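PDB 1XV2: hypothetical protein, similar to alpha-acetolactate decarboxylase from Staphylococcus aureus subsp. aureus, which probably decarboxylates alpha-acetolactate to acetoin with the help of a bound zinc ion. Local coordinates for residues N6-M18 with I202-V214. Numbering follows the deposited sequence.
Sequences NVLYQHGTLGTLM and IQNFETFQQHFPV
Leu-8 CB sits over one face of the Phe-205 ring, 3.6 Å from its centroid in a CH-pi contact, while the opposite face carries Gln-203 O and the edge meets Asn-6 C. Gln-10 NE2 reaches the edge of Phe-208 in plane, amide and ring almost perpendicular. The rings of His-11 and His-211 meet rim to rim, planes 31° apart, joined by an ND1-ND1 hydrogen bond (3.0 Å). Both lie on the face of the sheet carrying Tyr-9, and CG anti to the backbone N in each brings the imidazole edges together. Thr-25 OG1 holds His-11 NE2. Alternating backbone bonds stitch the parallel strands 7-11 and 207-211. A bend at chi2 (67°) turns the amide of Gln-210 toward strand 7-11, where OE1 takes Gln-10 NE2 on an in-plane lone pair at 3.0 Å and NE2 reaches Gly-12 O at 2.8 Å, from above the carbonyl plane. Gln-10 NE2 also binds Val-170 O. Strand 207-211, at an edge of this chain's mixed sheet, pairs antiparallel with a strand of the second subunit, whose Glu-206 OE2 binds His-211 NE2. Since ND1 faces ND1, one must donate and the other accept; that carboxylate probably favours a proton on His-211 NE2.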
loop_
_atom_site.group_PDB
_atom_site.type_symbol
_atom_site.label_atom_id
_atom_site.label_comp_id
_atom_site.label_asym_id
_atom_site.label_seq_id
_atom_site.Cartn_x
_atom_site.Cartn_y
_atom_site.Cartn_z
ATOM N N ASN A 6 -10.873 12.429 -1.199
ATOM C CA ASN A 6 -10.334 11.851 0.070
ATOM C C ASN A 6 -9.148 10.942 -0.219
ATOM O O ASN A 6 -9.280 9.714 -0.214
ATOM C CB ASN A 6 -11.420 11.051 0.788
ATOM C CG ASN A 6 -12.541 11.925 1.303
ATOM O OD1 ASN A 6 -13.572 11.429 1.756
ATOM N ND2 ASN A 6 -12.344 13.236 1.245
ATOM N N VAL A 7 -7.990 11.547 -0.463
ATOM C CA VAL A 7 -6.786 10.788 -0.774
ATOM C C VAL A 7 -5.646 11.038 0.197
ATOM O O VAL A 7 -5.337 12.180 0.528
ATOM C CB VAL A 7 -6.269 11.118 -2.196
ATOM C CG1 VAL A 7 -5.000 10.331 -2.490
ATOM C CG2 VAL A 7 -7.336 10.800 -3.223
ATOM N N LEU A 8 -5.029 9.957 0.654
ATOM C CA LEU A 8 -3.891 10.053 1.556
ATOM C C LEU A 8 -2.659 9.804 0.697
ATOM O O LEU A 8 -2.554 8.768 0.048
ATOM C CB LEU A 8 -3.975 8.995 2.658
ATOM C CG LEU A 8 -2.718 8.831 3.516
ATOM C CD1 LEU A 8 -2.289 10.177 4.064
ATOM C CD2 LEU A 8 -2.995 7.860 4.650
ATOM N N TYR A 9 -1.736 10.755 0.693
ATOM C CA TYR A 9 -0.518 10.631 -0.100
ATOM C C TYR A 9 0.674 10.239 0.758
ATOM O O TYR A 9 0.922 10.832 1.807
ATOM C CB TYR A 9 -0.205 11.955 -0.797
ATOM C CG TYR A 9 1.029 11.912 -1.675
ATOM C CD1 TYR A 9 0.959 11.441 -2.988
ATOM C CD2 TYR A 9 2.263 12.360 -1.198
ATOM C CE1 TYR A 9 2.088 11.424 -3.810
ATOM C CE2 TYR A 9 3.398 12.347 -2.009
ATOM C CZ TYR A 9 3.301 11.881 -3.314
ATOM O OH TYR A 9 4.412 11.890 -4.127
ATOM N N GLN A 10 1.421 9.240 0.308
ATOM C CA GLN A 10 2.592 8.814 1.049
ATOM C C GLN A 10 3.797 8.667 0.129
ATOM O O GLN A 10 3.714 8.061 -0.942
ATOM C CB GLN A 10 2.318 7.496 1.786
ATOM C CG GLN A 10 3.461 7.049 2.692
ATOM C CD GLN A 10 3.054 5.973 3.694
ATOM O OE1 GLN A 10 2.502 6.269 4.755
ATOM N NE2 GLN A 10 3.325 4.718 3.356
ATOM N N HIS A 11 4.912 9.256 0.541
ATOM C CA HIS A 11 6.146 9.168 -0.223
ATOM C C HIS A 11 7.059 8.242 0.562
ATOM O O HIS A 11 7.433 8.545 1.696
ATOM C CB HIS A 11 6.809 10.538 -0.372
ATOM C CG HIS A 11 8.156 10.479 -1.024
ATOM N ND1 HIS A 11 8.320 10.282 -2.379
ATOM C CD2 HIS A 11 9.402 10.518 -0.496
ATOM C CE1 HIS A 11 9.609 10.201 -2.655
ATOM N NE2 HIS A 11 10.287 10.340 -1.530
ATOM N N GLY A 12 7.416 7.114 -0.041
ATOM C CA GLY A 12 8.262 6.160 0.650
ATOM C C GLY A 12 7.404 5.429 1.659
ATOM O O GLY A 12 6.195 5.673 1.736
ATOM N N THR A 13 8.010 4.540 2.440
ATOM C CA THR A 13 7.263 3.775 3.434
ATOM C C THR A 13 7.994 3.709 4.771
ATOM O O THR A 13 9.193 3.970 4.851
ATOM C CB THR A 13 7.004 2.337 2.943
ATOM O OG1 THR A 13 8.256 1.669 2.753
ATOM C CG2 THR A 13 6.254 2.348 1.623
ATOM N N LEU A 14 7.268 3.355 5.824
ATOM C CA LEU A 14 7.864 3.259 7.150
ATOM C C LEU A 14 8.814 2.070 7.249
ATOM O O LEU A 14 9.885 2.171 7.839
ATOM C CB LEU A 14 6.772 3.134 8.212
ATOM C CG LEU A 14 7.261 2.994 9.656
ATOM C CD1 LEU A 14 8.136 4.182 10.017
ATOM C CD2 LEU A 14 6.068 2.893 10.588
ATOM N N GLY A 15 8.419 0.948 6.658
ATOM C CA GLY A 15 9.250 -0.241 6.700
ATOM C C GLY A 15 10.603 -0.077 6.027
ATOM O O GLY A 15 11.606 -0.581 6.525
ATOM N N THR A 16 10.633 0.615 4.893
ATOM C CA THR A 16 11.875 0.838 4.162
ATOM C C THR A 16 12.736 1.872 4.888
ATOM O O THR A 16 13.966 1.812 4.839
ATOM C CB THR A 16 11.594 1.315 2.714
ATOM O OG1 THR A 16 10.944 0.266 1.983
ATOM C CG2 THR A 16 12.890 1.687 2.007
ATOM N N LEU A 17 12.093 2.826 5.555
ATOM C CA LEU A 17 12.835 3.830 6.308
ATOM C C LEU A 17 13.517 3.077 7.451
ATOM O O LEU A 17 14.719 3.220 7.670
ATOM C CB LEU A 17 11.890 4.896 6.880
ATOM C CG LEU A 17 12.562 6.127 7.506
ATOM C CD1 LEU A 17 13.065 7.040 6.397
ATOM C CD2 LEU A 17 11.571 6.877 8.397
HETATM N N MSE A 18 12.739 2.260 8.163
HETATM C CA MSE A 18 13.250 1.469 9.283
HETATM C C MSE A 18 14.419 0.590 8.849
HETATM O O MSE A 18 15.317 0.297 9.639
HETATM C CB MSE A 18 12.148 0.568 9.854
HETATM C CG MSE A 18 10.996 1.290 10.531
HETATM SE SE MSE A 18 11.497 2.207 12.160
HETATM C CE MSE A 18 11.731 0.692 13.315
ATOM N N ILE A 202 -11.663 14.390 12.102
ATOM C CA ILE A 202 -11.288 13.157 11.426
ATOM C C ILE A 202 -11.643 13.208 9.946
ATOM O O ILE A 202 -12.593 13.886 9.543
ATOM C CB ILE A 202 -12.012 11.938 12.039
ATOM C CG1 ILE A 202 -11.738 11.859 13.538
ATOM C CG2 ILE A 202 -11.535 10.657 11.370
ATOM C CD1 ILE A 202 -12.449 10.705 14.225
ATOM N N GLN A 203 -10.866 12.490 9.141
ATOM C CA GLN A 203 -11.106 12.400 7.707
ATOM C C GLN A 203 -10.838 10.959 7.291
ATOM O O GLN A 203 -9.752 10.431 7.530
ATOM C CB GLN A 203 -10.183 13.341 6.933
ATOM C CG GLN A 203 -10.425 13.301 5.429
ATOM C CD GLN A 203 -9.473 14.183 4.644
ATOM O OE1 GLN A 203 -9.627 14.353 3.435
ATOM N NE2 GLN A 203 -8.480 14.744 5.326
ATOM N N ASN A 204 -11.834 10.322 6.682
ATOM C CA ASN A 204 -11.700 8.941 6.239
ATOM C C ASN A 204 -11.276 8.923 4.770
ATOM O O ASN A 204 -11.844 9.637 3.948
ATOM C CB ASN A 204 -13.030 8.209 6.424
ATOM C CG ASN A 204 -13.571 8.341 7.839
ATOM O OD1 ASN A 204 -12.986 7.827 8.795
ATOM N ND2 ASN A 204 -14.688 9.044 7.979
ATOM N N PHE A 205 -10.280 8.102 4.448
ATOM C CA PHE A 205 -9.761 8.022 3.085
ATOM C C PHE A 205 -10.311 6.871 2.253
ATOM O O PHE A 205 -10.450 5.746 2.728
ATOM C CB PHE A 205 -8.228 7.947 3.112
ATOM C CG PHE A 205 -7.570 9.192 3.647
ATOM C CD1 PHE A 205 -7.717 10.411 2.988
ATOM C CD2 PHE A 205 -6.828 9.152 4.824
ATOM C CE1 PHE A 205 -7.137 11.577 3.499
ATOM C CE2 PHE A 205 -6.241 10.312 5.343
ATOM C CZ PHE A 205 -6.397 11.525 4.680
ATOM N N GLU A 206 -10.613 7.177 0.996
ATOM C CA GLU A 206 -11.137 6.199 0.055
ATOM C C GLU A 206 -9.984 5.725 -0.827
ATOM O O GLU A 206 -10.000 4.611 -1.351
ATOM C CB GLU A 206 -12.222 6.848 -0.812
ATOM C CG GLU A 206 -12.984 5.887 -1.712
ATOM C CD GLU A 206 -13.993 6.601 -2.595
ATOM O OE1 GLU A 206 -14.652 7.542 -2.106
ATOM O OE2 GLU A 206 -14.138 6.217 -3.775
ATOM N N THR A 207 -8.978 6.581 -0.976
ATOM C CA THR A 207 -7.815 6.264 -1.795
ATOM C C THR A 207 -6.491 6.545 -1.091
ATOM O O THR A 207 -6.320 7.579 -0.448
ATOM C CB THR A 207 -7.825 7.062 -3.110
ATOM O OG1 THR A 207 -9.019 6.762 -3.838
ATOM C CG2 THR A 207 -6.608 6.701 -3.963
ATOM N N PHE A 208 -5.565 5.603 -1.232
ATOM C CA PHE A 208 -4.230 5.688 -0.655
ATOM C C PHE A 208 -3.267 5.748 -1.834
ATOM O O PHE A 208 -3.173 4.798 -2.611
ATOM C CB PHE A 208 -3.952 4.439 0.185
ATOM C CG PHE A 208 -2.553 4.356 0.722
ATOM C CD1 PHE A 208 -2.102 5.261 1.673
ATOM C CD2 PHE A 208 -1.691 3.354 0.289
ATOM C CE1 PHE A 208 -0.807 5.167 2.188
ATOM C CE2 PHE A 208 -0.397 3.253 0.798
ATOM C CZ PHE A 208 0.044 4.160 1.748
ATOM N N GLN A 209 -2.560 6.863 -1.974
ATOM C CA GLN A 209 -1.616 7.032 -3.078
ATOM C C GLN A 209 -0.169 6.896 -2.610
ATOM O O GLN A 209 0.366 7.786 -1.946
ATOM C CB GLN A 209 -1.831 8.398 -3.732
ATOM C CG GLN A 209 -1.014 8.637 -4.988
ATOM C CD GLN A 209 -1.356 9.957 -5.647
ATOM O OE1 GLN A 209 -2.525 10.278 -5.826
ATOM N NE2 GLN A 209 -0.336 10.725 -6.019
ATOM N N GLN A 210 0.458 5.777 -2.963
ATOM C CA GLN A 210 1.841 5.499 -2.572
ATOM C C GLN A 210 2.829 5.858 -3.677
ATOM O O GLN A 210 2.744 5.337 -4.788
ATOM C CB GLN A 210 1.999 4.017 -2.213
ATOM C CG GLN A 210 3.423 3.608 -1.853
ATOM C CD GLN A 210 3.902 4.230 -0.555
ATOM O OE1 GLN A 210 3.428 3.878 0.527
ATOM N NE2 GLN A 210 4.842 5.164 -0.655
ATOM N N HIS A 211 3.776 6.737 -3.360
ATOM C CA HIS A 211 4.777 7.170 -4.329
ATOM C C HIS A 211 6.146 6.611 -3.967
ATOM O O HIS A 211 6.525 6.580 -2.796
ATOM C CB HIS A 211 4.817 8.699 -4.382
ATOM C CG HIS A 211 5.790 9.247 -5.378
ATOM N ND1 HIS A 211 6.968 9.860 -5.009
ATOM C CD2 HIS A 211 5.759 9.277 -6.732
ATOM C CE1 HIS A 211 7.622 10.244 -6.091
ATOM N NE2 HIS A 211 6.909 9.902 -7.151
ATOM N N PHE A 212 6.881 6.170 -4.986
ATOM C CA PHE A 212 8.202 5.579 -4.813
ATOM C C PHE A 212 9.282 6.415 -5.505
ATOM O O PHE A 212 9.055 6.959 -6.583
ATOM C CB PHE A 212 8.225 4.167 -5.414
ATOM C CG PHE A 212 7.264 3.203 -4.766
ATOM C CD1 PHE A 212 7.714 2.283 -3.822
ATOM C CD2 PHE A 212 5.915 3.205 -5.112
ATOM C CE1 PHE A 212 6.835 1.375 -3.230
ATOM C CE2 PHE A 212 5.024 2.299 -4.527
ATOM C CZ PHE A 212 5.486 1.383 -3.584
ATOM N N PRO A 213 10.474 6.516 -4.894
ATOM C CA PRO A 213 11.581 7.287 -5.475
ATOM C C PRO A 213 12.300 6.497 -6.571
ATOM O O PRO A 213 13.419 6.021 -6.379
ATOM C CB PRO A 213 12.472 7.555 -4.269
ATOM C CG PRO A 213 12.297 6.302 -3.452
ATOM C CD PRO A 213 10.799 6.077 -3.524
ATOM N N VAL A 214 11.655 6.369 -7.724
ATOM C CA VAL A 214 12.218 5.616 -8.840
ATOM C C VAL A 214 13.515 6.194 -9.406
ATOM O O VAL A 214 14.228 5.515 -10.143
ATOM C CB VAL A 214 11.191 5.488 -9.982
ATOM C CG1 VAL A 214 9.970 4.729 -9.489
ATOM C CG2 VAL A 214 10.788 6.865 -10.483
#